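Local coordinates for cation efflux system protein cusF (Escherichia coli, PDB 3E6Z) that binds one copper ion per polypeptide as a periplasmic metallochaperone of the Cus efflux system, which gives resistance to copper and silver, at residues T11-G16 / G57-F62; K23-H28 / T40-I45; T49-I54 / Q74-S79. The protein carries 1 engineered substitution. One frame throughout, in Å; residues are numbered along the deposited sequence. Where two conformers were deposited one is given.

Interaction 1 (T11-G16 / G57-F62)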
ATOM      1  N   THR A  11      -6.369   1.042  -3.617  1.00 10.84           N
ATOM      2  CA  THR A  11      -5.783   1.454  -4.893  1.00 11.01           C
ATOM      3  C   THR A  11      -5.169   2.822  -4.749  1.00 10.67           C
ATOM      4  O   THR A  11      -5.423   3.533  -3.783  1.00 11.55           O
ATOM      5  CB  THR A  11      -6.907   1.446  -6.033  1.00 12.26           C
ATOM      6  OG1 THR A  11      -7.990   2.334  -5.669  1.00 13.21           O
ATOM      7  CG2 THR A  11      -7.511   0.085  -6.319  1.00 13.27           C
ATOM      8  N   GLY A  12      -4.290   3.178  -5.700  1.00 10.65           N
ATOM      9  CA  GLY A  12      -3.682   4.513  -5.623  1.00 11.21           C
ATOM     10  C   GLY A  12      -2.704   4.729  -6.780  1.00 10.68           C
ATOM     11  O   GLY A  12      -2.723   3.949  -7.704  1.00 11.94           O
ATOM     12  N   VAL A  13      -1.906   5.762  -6.569  1.00 10.43           N
ATOM     13  CA  VAL A  13      -0.891   6.106  -7.587  1.00  9.80           C
ATOM     14  C   VAL A  13       0.473   6.144  -6.844  1.00 10.40           C
ATOM     15  O   VAL A  13       0.624   6.788  -5.809  1.00 10.82           O
ATOM     16  CB  VAL A  13      -1.165   7.486  -8.224  1.00 10.51           C
ATOM     17  CG1 VAL A  13       0.017   7.876  -9.185  1.00 11.90           C
ATOM     18  CG2 VAL A  13      -2.508   7.382  -9.029  1.00 11.76           C
ATOM     19  N   VAL A  14       1.455   5.495  -7.428  1.00  9.81           N
ATOM     20  CA  VAL A  14       2.813   5.441  -6.880  1.00 10.00           C
ATOM     21  C   VAL A  14       3.459   6.854  -7.066  1.00  9.58           C
ATOM     22  O   VAL A  14       3.535   7.370  -8.211  1.00 10.43           O
ATOM     23  CB  VAL A  14       3.663   4.428  -7.543  1.00 10.16           C
ATOM     24  CG1 VAL A  14       5.106   4.453  -7.049  1.00 10.29           C
ATOM     25  CG2 VAL A  14       3.004   3.016  -7.381  1.00 10.80           C
ATOM     26  N   LYS A  15       3.977   7.457  -5.986  1.00 10.20           N
ATOM     27  CA  LYS A  15       4.645   8.718  -6.129  0.60 10.84           C
ATOM     28  C   LYS A  15       6.129   8.650  -5.895  1.00 10.94           C
ATOM     29  O   LYS A  15       6.855   9.473  -6.444  1.00 12.19           O
ATOM     30  CB  LYS A  15       3.903   9.674  -5.258  0.60 11.20           C
ATOM     31  CG  LYS A  15       2.450   9.880  -5.654  0.60 11.17           C
ATOM     32  CD  LYS A  15       2.305  10.499  -7.010  0.60 11.20           C
ATOM     33  CE  LYS A  15       2.967  11.908  -7.156  0.60 11.45           C
ATOM     34  NZ  LYS A  15       2.753  12.458  -8.517  0.60 11.62           N
ATOM     35  N   GLY A  16       6.627   7.622  -5.177  1.00 10.55           N
ATOM     36  CA  GLY A  16       8.025   7.439  -4.999  1.00 11.05           C
ATOM     37  C   GLY A  16       8.347   5.965  -4.707  1.00 10.81           C
ATOM     38  O   GLY A  16       7.499   5.289  -4.042  1.00 10.87           O
ATOM     39  N   GLY A  57       3.945   7.213 -10.906  1.00 10.39           N
ATOM     40  CA  GLY A  57       2.776   7.514 -11.735  1.00 10.69           C
ATOM     41  C   GLY A  57       1.878   6.358 -12.089  1.00 10.54           C
ATOM     42  O   GLY A  57       0.738   6.557 -12.520  1.00 11.90           O
ATOM     43  N   ASP A  58       2.281   5.098 -11.774  1.00 10.85           N
ATOM     44  CA  ASP A  58       1.417   3.974 -12.079  1.00 10.58           C
ATOM     45  C   ASP A  58       0.230   3.952 -11.119  1.00 10.18           C
ATOM     46  O   ASP A  58       0.386   4.191  -9.839  1.00 11.05           O
ATOM     47  CB  ASP A  58       2.123   2.635 -11.883  1.00 11.55           C
ATOM     48  CG  ASP A  58       3.066   2.250 -13.000  1.00 12.00           C
ATOM     49  OD1 ASP A  58       3.059   2.892 -14.090  1.00 12.78           O
ATOM     50  OD2 ASP A  58       3.878   1.294 -12.772  1.00 12.58           O
ATOM     51  N   LYS A  59      -0.977   3.824 -11.586  0.50  9.61           N
ATOM     52  CA  LYS A  59      -2.085   3.431 -10.728  0.50  9.26           C
ATOM     53  C   LYS A  59      -1.772   1.957 -10.317  0.50 10.06           C
ATOM     54  O   LYS A  59      -1.382   1.173 -11.112  0.50  9.52           O
ATOM     55  CB  LYS A  59      -3.388   3.480 -11.542  0.50  9.31           C
ATOM     56  CG  LYS A  59      -3.723   4.696 -12.201  0.50  9.50           C
ATOM     57  CD  LYS A  59      -5.098   4.665 -12.984  0.50 10.24           C
ATOM     58  CE  LYS A  59      -5.316   6.013 -13.588  0.50 10.88           C
ATOM     59  NZ  LYS A  59      -6.558   6.129 -14.294  0.50 11.43           N
ATOM     60  N   VAL A  60      -2.030   1.595  -9.064  1.00 10.54           N
ATOM     61  CA  VAL A  60      -1.785   0.290  -8.440  1.00 10.19           C
ATOM     62  C   VAL A  60      -2.943  -0.161  -7.596  1.00 10.64           C
ATOM     63  O   VAL A  60      -3.690   0.628  -7.069  1.00 11.26           O
ATOM     64  CB  VAL A  60      -0.456   0.313  -7.613  1.00 10.39           C
ATOM     65  CG1 VAL A  60       0.786   0.397  -8.515  1.00 10.87           C
ATOM     66  CG2 VAL A  60      -0.511   1.481  -6.609  1.00 10.52           C
ATOM     67  N   ALA A  61      -2.995  -1.503  -7.471  1.00 10.61           N
ATOM     68  CA  ALA A  61      -3.857  -2.190  -6.476  1.00 10.75           C
ATOM     69  C   ALA A  61      -2.877  -2.895  -5.504  1.00  9.99           C
ATOM     70  O   ALA A  61      -1.928  -3.518  -5.909  1.00 11.21           O
ATOM     71  CB  ALA A  61      -4.695  -3.249  -7.207  1.00 11.32           C
ATOM     72  N   PHE A  62      -3.154  -2.741  -4.191  1.00  9.62           N
ATOM     73  CA  PHE A  62      -2.215  -3.261  -3.253  1.00  9.19           C
ATOM     74  C   PHE A  62      -2.979  -3.600  -2.009  1.00  9.21           C
ATOM     75  O   PHE A  62      -4.077  -3.184  -1.729  1.00  9.91           O
ATOM     76  CB  PHE A  62      -1.021  -2.274  -2.988  1.00  9.82           C
ATOM     77  CG  PHE A  62      -1.457  -0.961  -2.439  1.00  9.57           C
ATOM     78  CD1 PHE A  62      -2.014   0.088  -3.265  1.00 10.29           C
ATOM     79  CD2 PHE A  62      -1.284  -0.654  -1.037  1.00 10.19           C
ATOM     80  CE1 PHE A  62      -2.385   1.271  -2.707  1.00 10.58           C
ATOM     81  CE2 PHE A  62      -1.599   0.547  -0.531  1.00 10.17           C
ATOM     82  CZ  PHE A  62      -2.143   1.575  -1.339  1.00 10.64           C
TER

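Interaction 2 (K23-H28 / T40-I45). With CU (copper (II) ion), chain B; ACT (acetate ion), chain C.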
ATOM      1  N   LYS A  23      10.808   1.517   0.728  1.00 11.23           N
ATOM      2  CA  LYS A  23       9.618   2.306   0.985  1.00 11.15           C
ATOM      3  C   LYS A  23       8.992   2.719  -0.369  1.00 10.38           C
ATOM      4  O   LYS A  23       9.691   3.280  -1.218  1.00 12.21           O
ATOM      5  CB  LYS A  23       9.923   3.544   1.809  1.00 11.69           C
ATOM      6  CG  LYS A  23      10.493   3.289   3.191  1.00 11.75           C
ATOM      7  CD  LYS A  23       9.514   2.698   4.184  1.00 11.67           C
ATOM      8  CE  LYS A  23      10.235   2.375   5.464  1.00 11.61           C
ATOM      9  NZ  LYS A  23       9.274   2.005   6.584  1.00 11.94           N
ATOM     10  N   ILE A  24       7.728   2.481  -0.503  1.00  9.70           N
ATOM     11  CA  ILE A  24       6.958   2.955  -1.665  1.00  9.50           C
ATOM     12  C   ILE A  24       5.996   3.986  -1.096  1.00  9.79           C
ATOM     13  O   ILE A  24       5.149   3.688  -0.237  1.00 11.33           O
ATOM     14  CB  ILE A  24       6.182   1.827  -2.311  1.00  9.98           C
ATOM     15  CG1 ILE A  24       7.129   0.687  -2.751  1.00 10.35           C
ATOM     16  CG2 ILE A  24       5.435   2.399  -3.621  1.00 10.25           C
ATOM     17  CD1 ILE A  24       6.455  -0.420  -3.329  1.00 10.86           C
ATOM     18  N   THR A  25       6.093   5.261  -1.598  1.00 10.23           N
ATOM     19  CA  THR A  25       5.191   6.307  -1.212  1.00 10.77           C
ATOM     20  C   THR A  25       4.002   6.302  -2.227  1.00 10.68           C
ATOM     21  O   THR A  25       4.258   6.409  -3.451  1.00 11.63           O
ATOM     22  CB  THR A  25       5.913   7.660  -1.206  1.00 11.80           C
ATOM     23  OG1 THR A  25       6.983   7.570  -0.265  1.00 13.29           O
ATOM     24  CG2 THR A  25       5.048   8.797  -0.818  1.00 12.92           C
ATOM     25  N   ILE A  26       2.801   6.113  -1.715  1.00  9.95           N
ATOM     26  CA  ILE A  26       1.594   5.957  -2.537  1.00  9.99           C
ATOM     27  C   ILE A  26       0.574   6.942  -2.115  1.00 10.10           C
ATOM     28  O   ILE A  26       0.273   7.095  -0.902  1.00 10.52           O
ATOM     29  CB  ILE A  26       0.996   4.511  -2.429  1.00  9.73           C
ATOM     30  CG1 ILE A  26       2.063   3.501  -2.804  1.00  9.52           C
ATOM     31  CG2 ILE A  26      -0.312   4.382  -3.299  1.00 10.45           C
ATOM     32  CD1 ILE A  26       1.584   1.991  -2.622  1.00 10.26           C
ATOM     33  N   HIS A  27      -0.053   7.638  -3.138  1.00 10.33           N
ATOM     34  CA  HIS A  27      -1.201   8.463  -2.820  1.00 10.23           C
ATOM     35  C   HIS A  27      -2.444   7.603  -3.120  1.00 10.82           C
ATOM     36  O   HIS A  27      -2.769   7.257  -4.273  1.00 11.15           O
ATOM     37  CB  HIS A  27      -1.179   9.731  -3.694  1.00 10.72           C
ATOM     38  CG  HIS A  27      -2.287  10.656  -3.311  1.00 10.66           C
ATOM     39  ND1 HIS A  27      -2.296  11.238  -2.081  1.00 11.80           N
ATOM     40  CD2 HIS A  27      -3.430  11.035  -3.980  1.00 10.94           C
ATOM     41  CE1 HIS A  27      -3.410  11.963  -2.003  1.00 11.89           C
ATOM     42  NE2 HIS A  27      -4.115  11.848  -3.123  1.00 11.62           N
ATOM     43  N   HIS A  28      -3.051   7.079  -2.017  1.00 10.96           N
ATOM     44  CA  HIS A  28      -4.134   6.119  -2.146  1.00 10.51           C
ATOM     45  C   HIS A  28      -5.521   6.804  -2.292  1.00 11.09           C
ATOM     46  O   HIS A  28      -5.716   7.912  -1.769  1.00 11.85           O
ATOM     47  CB  HIS A  28      -4.104   5.069  -0.998  1.00 10.58           C
ATOM     48  CG  HIS A  28      -4.480   5.596   0.375  1.00 10.83           C
ATOM     49  ND1 HIS A  28      -5.731   6.019   0.707  1.00 11.69           N
ATOM     50  CD2 HIS A  28      -3.792   5.624   1.559  1.00 11.38           C
ATOM     51  CE1 HIS A  28      -5.799   6.304   2.029  1.00 11.60           C
ATOM     52  NE2 HIS A  28      -4.611   6.073   2.600  1.00 11.86           N
ATOM     53  N   THR A  40      -1.556  10.475   1.122  1.00 11.96           N
ATOM     54  CA  THR A  40      -0.222   9.997   0.724  1.00 11.92           C
ATOM     55  C   THR A  40       0.379   9.333   1.949  1.00 11.73           C
ATOM     56  O   THR A  40       0.505   9.942   3.041  1.00 12.93           O
ATOM     57  CB  THR A  40       0.692  11.184   0.270  1.00 12.16           C
ATOM     58  OG1 THR A  40       0.109  11.805  -0.890  1.00 12.84           O
ATOM     59  CG2 THR A  40       2.110  10.753   0.031  1.00 13.08           C
ATOM     60  N   MET A  41       0.813   8.073   1.783  1.00 10.97           N
ATOM     61  CA  MET A  41       1.351   7.276   2.877  0.70 10.63           C
ATOM     62  C   MET A  41       2.579   6.523   2.379  1.00 10.45           C
ATOM     63  O   MET A  41       2.709   6.239   1.175  1.00 10.64           O
ATOM     64  CB  MET A  41       0.332   6.264   3.485  0.70 10.64           C
ATOM     65  CG  MET A  41      -0.982   6.892   3.875  0.70 10.77           C
ATOM     66  SD  MET A  41      -2.059   5.772   4.733  0.70 12.19           S
ATOM     67  CE  MET A  41      -1.488   5.878   6.425  0.70 12.28           C
ATOM     68  N   ARG A  42       3.448   6.136   3.347  1.00 10.73           N
ATOM     69  CA  ARG A  42       4.607   5.311   3.069  1.00 10.87           C
ATOM     70  C   ARG A  42       4.300   3.851   3.355  1.00 10.10           C
ATOM     71  O   ARG A  42       3.819   3.505   4.497  1.00 10.53           O
ATOM     72  CB  ARG A  42       5.803   5.710   3.951  1.00 11.82           C
ATOM     73  CG  ARG A  42       6.331   7.080   3.617  1.00 13.08           C
ATOM     74  CD  ARG A  42       7.175   7.684   4.760  1.00 14.36           C
ATOM     75  NE  ARG A  42       8.388   6.955   5.151  1.00 15.14           N
ATOM     76  CZ  ARG A  42       9.563   7.014   4.529  1.00 15.85           C
ATOM     77  NH1 ARG A  42      10.592   6.316   4.982  1.00 16.56           N
ATOM     78  NH2 ARG A  42       9.748   7.698   3.403  1.00 16.52           N
ATOM     79  N   PHE A  43       4.570   2.986   2.424  1.00  8.90           N
ATOM     80  CA  PHE A  43       4.332   1.520   2.532  1.00  9.42           C
ATOM     81  C   PHE A  43       5.656   0.826   2.415  1.00  9.14           C
ATOM     82  O   PHE A  43       6.574   1.197   1.688  1.00 12.19           O
ATOM     83  CB  PHE A  43       3.361   1.067   1.419  1.00  9.47           C
ATOM     84  CG  PHE A  43       1.999   1.673   1.563  1.00  9.47           C
ATOM     85  CD1 PHE A  43       1.038   1.031   2.399  1.00  8.88           C
ATOM     86  CD2 PHE A  43       1.663   2.949   0.982  1.00  9.60           C
ATOM     87  CE1 PHE A  43      -0.132   1.617   2.720  1.00  9.65           C
ATOM     88  CE2 PHE A  43       0.428   3.485   1.241  1.00  9.55           C
ATOM     89  CZ  PHE A  43      -0.497   2.871   2.088  1.00 10.04           C
ATOM     90  N   THR A  44       5.780  -0.242   3.245  1.00  9.26           N
ATOM     91  CA  THR A  44       7.054  -0.932   3.406  1.00  9.30           C
ATOM     92  C   THR A  44       7.106  -2.226   2.627  1.00  9.38           C
ATOM     93  O   THR A  44       6.205  -3.057   2.732  1.00  9.61           O
ATOM     94  CB  THR A  44       7.302  -1.200   4.908  1.00  9.70           C
ATOM     95  OG1 THR A  44       7.346   0.028   5.610  1.00 10.67           O
ATOM     96  CG2 THR A  44       8.615  -1.950   5.150  1.00 10.55           C
ATOM     97  N   ILE A  45       8.183  -2.415   1.849  1.00  9.80           N
ATOM     98  CA  ILE A  45       8.441  -3.652   1.146  1.00  9.93           C
ATOM     99  C   ILE A  45       9.222  -4.534   2.123  1.00 10.17           C
ATOM    100  O   ILE A  45      10.267  -4.162   2.653  1.00 11.12           O
ATOM    101  CB  ILE A  45       9.337  -3.415  -0.089  1.00 10.03           C
ATOM    102  CG1 ILE A  45       8.747  -2.361  -1.023  1.00 10.03           C
ATOM    103  CG2 ILE A  45       9.613  -4.746  -0.790  1.00 11.61           C
ATOM    104  CD1 ILE A  45       9.771  -1.890  -2.048  1.00 10.87           C
TER
HETATM  105 CU    CU B   1      -4.304   6.331   4.537  0.70 12.53          CU
HETATM  106  C   ACT C  89       6.639   4.652   7.448  1.00 12.98           C
HETATM  107  O   ACT C  89       6.992   3.569   7.039  1.00 13.26           O
HETATM  108  OXT ACT C  89       7.484   5.615   7.566  1.00 14.48           O
HETATM  109  CH3 ACT C  89       5.227   4.845   7.779  1.00 14.07           C
HETATM  110  O   HOH W   1       7.903   9.285   1.682  1.00 19.92           O

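Interaction 3 (T49-I54 / Q74-S79)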
ATOM      1  N   THR A  49       6.629  -9.426   0.794  1.00 11.16           N
ATOM      2  CA  THR A  49       5.801  -8.727  -0.152  1.00 11.21           C
ATOM      3  C   THR A  49       5.911  -9.429  -1.524  1.00 11.88           C
ATOM      4  O   THR A  49       7.058  -9.675  -2.011  1.00 13.25           O
ATOM      5  CB  THR A  49       6.309  -7.261  -0.360  1.00 10.37           C
ATOM      6  OG1 THR A  49       6.329  -6.584   0.928  1.00 10.17           O
ATOM      7  CG2 THR A  49       5.451  -6.470  -1.355  1.00 10.69           C
ATOM      8  N   LYS A  50       4.771  -9.670  -2.174  1.00 10.91           N
ATOM      9  CA  LYS A  50       4.757 -10.083  -3.578  1.00 12.52           C
ATOM     10  C   LYS A  50       4.709  -8.857  -4.471  1.00 12.33           C
ATOM     11  O   LYS A  50       3.714  -8.263  -4.663  1.00 12.48           O
ATOM     12  CB  LYS A  50       3.584 -11.043  -3.838  1.00 19.36           C
ATOM     13  CG  LYS A  50       3.735 -12.293  -2.994  1.00 19.72           C
ATOM     14  CD  LYS A  50       4.988 -13.129  -3.356  1.00 20.63           C
ATOM     15  CE  LYS A  50       5.020 -14.592  -2.781  1.00 20.89           C
ATOM     16  NZ  LYS A  50       5.716 -14.741  -1.455  1.00 21.90           N
ATOM     17  N   MET A  51       5.917  -8.482  -4.891  1.00 13.00           N
ATOM     18  CA  MET A  51       6.106  -7.361  -5.739  1.00 13.68           C
ATOM     19  C   MET A  51       5.775  -7.671  -7.202  1.00 13.38           C
ATOM     20  O   MET A  51       5.907  -8.797  -7.658  1.00 14.90           O
ATOM     21  CB  MET A  51       7.595  -6.969  -5.700  1.00 14.64           C
ATOM     22  CG  MET A  51       7.965  -6.270  -4.407  1.00 14.65           C
ATOM     23  SD  MET A  51       7.179  -4.637  -4.153  1.00 14.71           S
ATOM     24  CE  MET A  51       8.100  -3.704  -5.312  1.00 15.18           C
ATOM     25  N   SER A  52       5.111  -6.748  -7.950  0.60 12.52           N
ATOM     26  CA  SER A  52       5.103  -6.741  -9.404  0.60 12.86           C
ATOM     27  C   SER A  52       5.922  -5.462  -9.895  0.60 12.84           C
ATOM     28  O   SER A  52       6.414  -4.590  -9.147  0.60 11.98           O
ATOM     29  CB  SER A  52       3.626  -6.926  -9.953  0.60 14.04           C
ATOM     30  OG  SER A  52       3.112  -8.207  -9.539  0.60 14.95           O
ATOM     31  N   GLU A  53       6.161  -5.397 -11.189  1.00 13.58           N
ATOM     32  CA  GLU A  53       6.861  -4.221 -11.760  0.50 13.40           C
ATOM     33  C   GLU A  53       5.918  -2.990 -11.743  1.00 13.28           C
ATOM     34  O   GLU A  53       4.814  -3.002 -12.241  1.00 15.24           O
ATOM     35  CB  GLU A  53       7.530  -4.463 -13.124  0.50 13.33           C
ATOM     36  CG  GLU A  53       8.041  -3.204 -13.764  0.50 13.81           C
ATOM     37  CD  GLU A  53       8.921  -3.414 -14.984  0.50 14.37           C
ATOM     38  OE1 GLU A  53       9.453  -4.531 -15.241  0.50 15.55           O
ATOM     39  OE2 GLU A  53       9.078  -2.407 -15.680  0.50 16.10           O
ATOM     40  N   ILE A  54       6.496  -2.000 -11.070  1.00 12.92           N
ATOM     41  CA  ILE A  54       5.816  -0.682 -10.903  1.00 12.58           C
ATOM     42  C   ILE A  54       6.823   0.468 -11.088  1.00 12.67           C
ATOM     43  O   ILE A  54       8.040   0.308 -10.991  1.00 13.50           O
ATOM     44  CB  ILE A  54       5.153  -0.584  -9.526  1.00 12.46           C
ATOM     45  CG1 ILE A  54       6.208  -0.819  -8.433  1.00 12.95           C
ATOM     46  CG2 ILE A  54       3.964  -1.597  -9.418  1.00 13.55           C
ATOM     47  CD1 ILE A  54       5.767  -0.328  -7.016  1.00 13.46           C
ATOM     48  N   GLN A  74       1.583  -6.589   1.528  1.00  8.58           N
ATOM     49  CA  GLN A  74       1.397  -7.963   1.141  1.00  9.29           C
ATOM     50  C   GLN A  74       1.724  -8.148  -0.356  1.00  9.74           C
ATOM     51  O   GLN A  74       2.360  -9.145  -0.720  1.00 10.55           O
ATOM     52  CB  GLN A  74      -0.067  -8.403   1.372  1.00  9.04           C
ATOM     53  CG  GLN A  74      -0.593  -8.279   2.841  1.00  9.27           C
ATOM     54  CD  GLN A  74       0.016  -9.379   3.731  1.00  9.46           C
ATOM     55  OE1 GLN A  74       1.156  -9.224   4.191  1.00 10.10           O
ATOM     56  NE2 GLN A  74      -0.732 -10.451   3.912  1.00 10.48           N
ATOM     57  N   ASP A  75       1.244  -7.200  -1.179  1.00  9.08           N
ATOM     58  CA  ASP A  75       1.394  -7.351  -2.646  1.00  9.40           C
ATOM     59  C   ASP A  75       1.085  -5.984  -3.242  1.00  9.39           C
ATOM     60  O   ASP A  75       0.448  -5.134  -2.618  1.00 10.95           O
ATOM     61  CB  ASP A  75       0.482  -8.453  -3.178  1.00 10.53           C
ATOM     62  CG  ASP A  75      -0.978  -8.266  -2.740  1.00 11.31           C
ATOM     63  OD1 ASP A  75      -1.607  -7.261  -3.126  1.00 12.87           O
ATOM     64  OD2 ASP A  75      -1.403  -9.024  -1.826  1.00 14.40           O
ATOM     65  N   ILE A  76       1.538  -5.800  -4.487  1.00  9.47           N
ATOM     66  CA  ILE A  76       1.244  -4.569  -5.226  1.00  9.69           C
ATOM     67  C   ILE A  76       1.431  -4.952  -6.655  1.00 10.07           C
ATOM     68  O   ILE A  76       2.325  -5.626  -7.064  1.00 11.29           O
ATOM     69  CB  ILE A  76       2.216  -3.405  -4.765  1.00 10.35           C
ATOM     70  CG1 ILE A  76       1.857  -2.114  -5.553  1.00  9.98           C
ATOM     71  CG2 ILE A  76       3.695  -3.753  -4.898  1.00 11.40           C
ATOM     72  CD1 ILE A  76       2.414  -0.918  -4.904  1.00 10.98           C
ATOM     73  N   LYS A  77       0.517  -4.402  -7.498  1.00  9.79           N
ATOM     74  CA  LYS A  77       0.528  -4.624  -8.908  0.60 10.78           C
ATOM     75  C   LYS A  77      -0.047  -3.425  -9.559  1.00 11.04           C
ATOM     76  O   LYS A  77      -0.865  -2.756  -9.010  1.00 11.04           O
ATOM     77  CB  LYS A  77      -0.301  -5.810  -9.381  0.60 12.09           C
ATOM     78  CG  LYS A  77      -1.718  -5.746  -9.178  0.60 13.02           C
ATOM     79  CD  LYS A  77      -2.351  -6.941  -9.968  0.60 13.61           C
ATOM     80  CE  LYS A  77      -3.756  -6.678 -10.597  0.60 13.92           C
ATOM     81  NZ  LYS A  77      -4.244  -5.429 -11.240  0.60 13.95           N
ATOM     82  N   VAL A  78       0.277  -3.210 -10.858  1.00 11.43           N
ATOM     83  CA  VAL A  78      -0.411  -2.137 -11.643  1.00 11.93           C
ATOM     84  C   VAL A  78      -1.891  -2.555 -11.826  1.00 12.09           C
ATOM     85  O   VAL A  78      -2.216  -3.718 -12.020  1.00 12.97           O
ATOM     86  CB  VAL A  78       0.255  -1.993 -13.051  1.00 12.54           C
ATOM     87  CG1 VAL A  78      -0.687  -1.153 -14.027  1.00 13.31           C
ATOM     88  CG2 VAL A  78       1.587  -1.351 -12.861  1.00 13.11           C
ATOM     89  N   SER A  79      -2.764  -1.558 -11.717  1.00 12.33           N
ATOM     90  CA  SER A  79      -4.202  -1.775 -11.913  1.00 13.24           C
ATOM     91  C   SER A  79      -4.759  -0.771 -12.908  1.00 13.56           C
ATOM     92  O   SER A  79      -4.113   0.178 -13.269  1.00 15.63           O
ATOM     93  CB  SER A  79      -4.917  -1.728 -10.621  1.00 14.31           C
ATOM     94  OG  SER A  79      -4.844  -0.490 -10.100  1.00 16.09           O
TER
HETATM   95  O   HOH W   2       2.171  -8.872  -6.964  1.00 19.02           O
HETATM   96  O   HOH W   3       2.416  -4.724 -12.047  1.00 16.36           O

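Interaction 1 (T11-G16 / G57-F62)
Four backbone hydrogen bonds tie residues 11-16 to residues 57-62, setting the antiparallel register. Gly12 and Val60 form a hydrogen-bonded pair: Gly12 N reaches Val60 O at 3.0 Å, and Val60 N returns to Gly12 O at 2.8 Å. Val14 N then donates to Asp58 O at 2.9 Å. The last bond, from Gly57 N to Val14 O at 2.7 Å, is the straightest of the four (170° at the hydrogen) and lies just before strand 59-67 begins. All four donors approach in the plane of the accepting carbonyl. Between them, CA-H...O contacts such as Lys59 CA to Gly12 O, 3.1 Å, give three of the carbonyls, all but Val14 O, a second, softer partner.

Val14 and Val60 cross at about a right angle, Val14 CG2 meeting Val60 CG1 at 3.6 Å. With CG in the crowded position between N and carbonyl carbon (chi1 60°), the Phe62 ring swings back to the other strand, where CE1 lies 3.8 Å from Thr11 C and Gly12 N sits at the ring edge. Further out, Thr11 OG1 is hydrogen-bonded to Asp29, and Asp58 forms a salt bridge with Lys55.

The pair lies mid-sheet in the OB-fold barrel: on its other side strand 8-18 is bonded to strand 23-28, as in Val13 with His27, while strand 59-67 is flanked by strand 70-78, whose Ile76 touches Val60 and Phe62.

Interaction 2 (K23-H28 / T40-I45)
The beta hairpin of strands 23-28 and 39-44 carries the copper site. His28 binds Cu(II) through NE2 at 2.0 Å and Met41 through SD at 2.3 Å, with Met39 as third protein ligand. The crowded chi1 of 70° brings the His28 ring across, with Met41 SD in plane at its edge.

Near-straight bonds from Ile24 N to Phe43 O (170°) and from Ile26 N to Met41 O (171°) fix the pairing, each matched by a return bond. On the face of Lys23 and His27, Thr40 OG1 meets the His27 ring edge, sharing a 2.7 Å hydrogen bond with ND1; Lys23 runs alongside Thr44, NZ donating to OG1 at 2.9 Å. Acetate, probably from the crystallisation liquor, bridges two cations: Lys23 NZ donates to its O at 2.8 Å, Arg42 NE to its OXT at 2.9 Å. Lys23 CG lies over one guanidinium face of Arg42. On the opposite sheet face Ile26 CD1 touches Phe43 CD2 at 3.7 Å.

That apolar face looks into the barrel, where Phe43 makes edge-to-face contacts with Phe62 and Phe64 and Ile26 touches Ile76 of strand 70-78; Thr25 bonds strand 8-18 at the bulge of Lys15 and Gly16.

Interaction 3 (T49-I54 / Q74-S79)
Lys50 O is gripped by two hydrogen bonds and one weaker contact. Ile76 N donates to it at 3.3 Å, in the plane of the carbonyl; water 2 donates at 2.8 Å; and Asp75 CA adds a CA-H...O contact at 3.2 Å. This carbonyl lies where the linker between strands 39-44 and 59-67 of the OB-fold runs alongside strand 70-78, an outermost strand of the sheet. The two chain directions differ by only 14°, so the linker follows the strand almost parallel, although a single bridge, Lys50 with Asp75, is all the regular pairing it makes.

The preceding bond is the straightest. Lys50 N donates to Gln74 O at 2.9 Å with 172° at the hydrogen, yet it approaches from above the carbonyl plane. The bond on the other side is weak: Ser52 N to Ile76 O spans 3.1 Å but is bent to 135°. Beside it, water 2 links Lys50 O, Ser52 OG and Ile76 O.

Ile76 dominates the side-chain packing and uses two branches. Its CG2 meets Met51 SD at 3.7 Å, the two side chains lying side by side. Its other branch runs anti to the backbone N and brings CD1 to 4.0 Å from Ile54 CD1, where the side chains cross at about a right angle. Ile54 also packs on Val60 and Ile24, so it touches strands 70-78, 59-67 and 23-28.

On the far side of strand 70-78, Gln74 and Asp75 form a classic bulge opposite Asn63, whose ND2 also holds Asp75 OD1. Beyond Ser52 water takes over from direct bonding: water 3 accepts from Val78 N at 2.9 Å and donates to Glu53 O.

How the interactions relate
All three contacts reach one antiparallel five-strand OB-fold sheet, ordered 39-44, 23-28, 8-18, 59-67, 70-78; residues 49-54 lie in a loop beside it. Strands 39-44 and 70-78 are first and last in this order, and a backbone bond of Thr44 with Ser71 joins them in the barrel. Centres lie about 9 Å (1 to 2), 10 Å (1 to 3) and 12 Å (2 to 3) apart. Along the chain, interaction 2 falls between the halves of interaction 1, while the segments of 1 and 3 alternate. Lys15 N to Thr25 O (2.8 Å) joins 1 to 2, and Ala61 N to Lys77 O (2.9 Å) joins 1 to 3. Ile26 CD1 of the copper-bearing hairpin packs on Ile76 CD1, 3.8 Å away, inside the barrel.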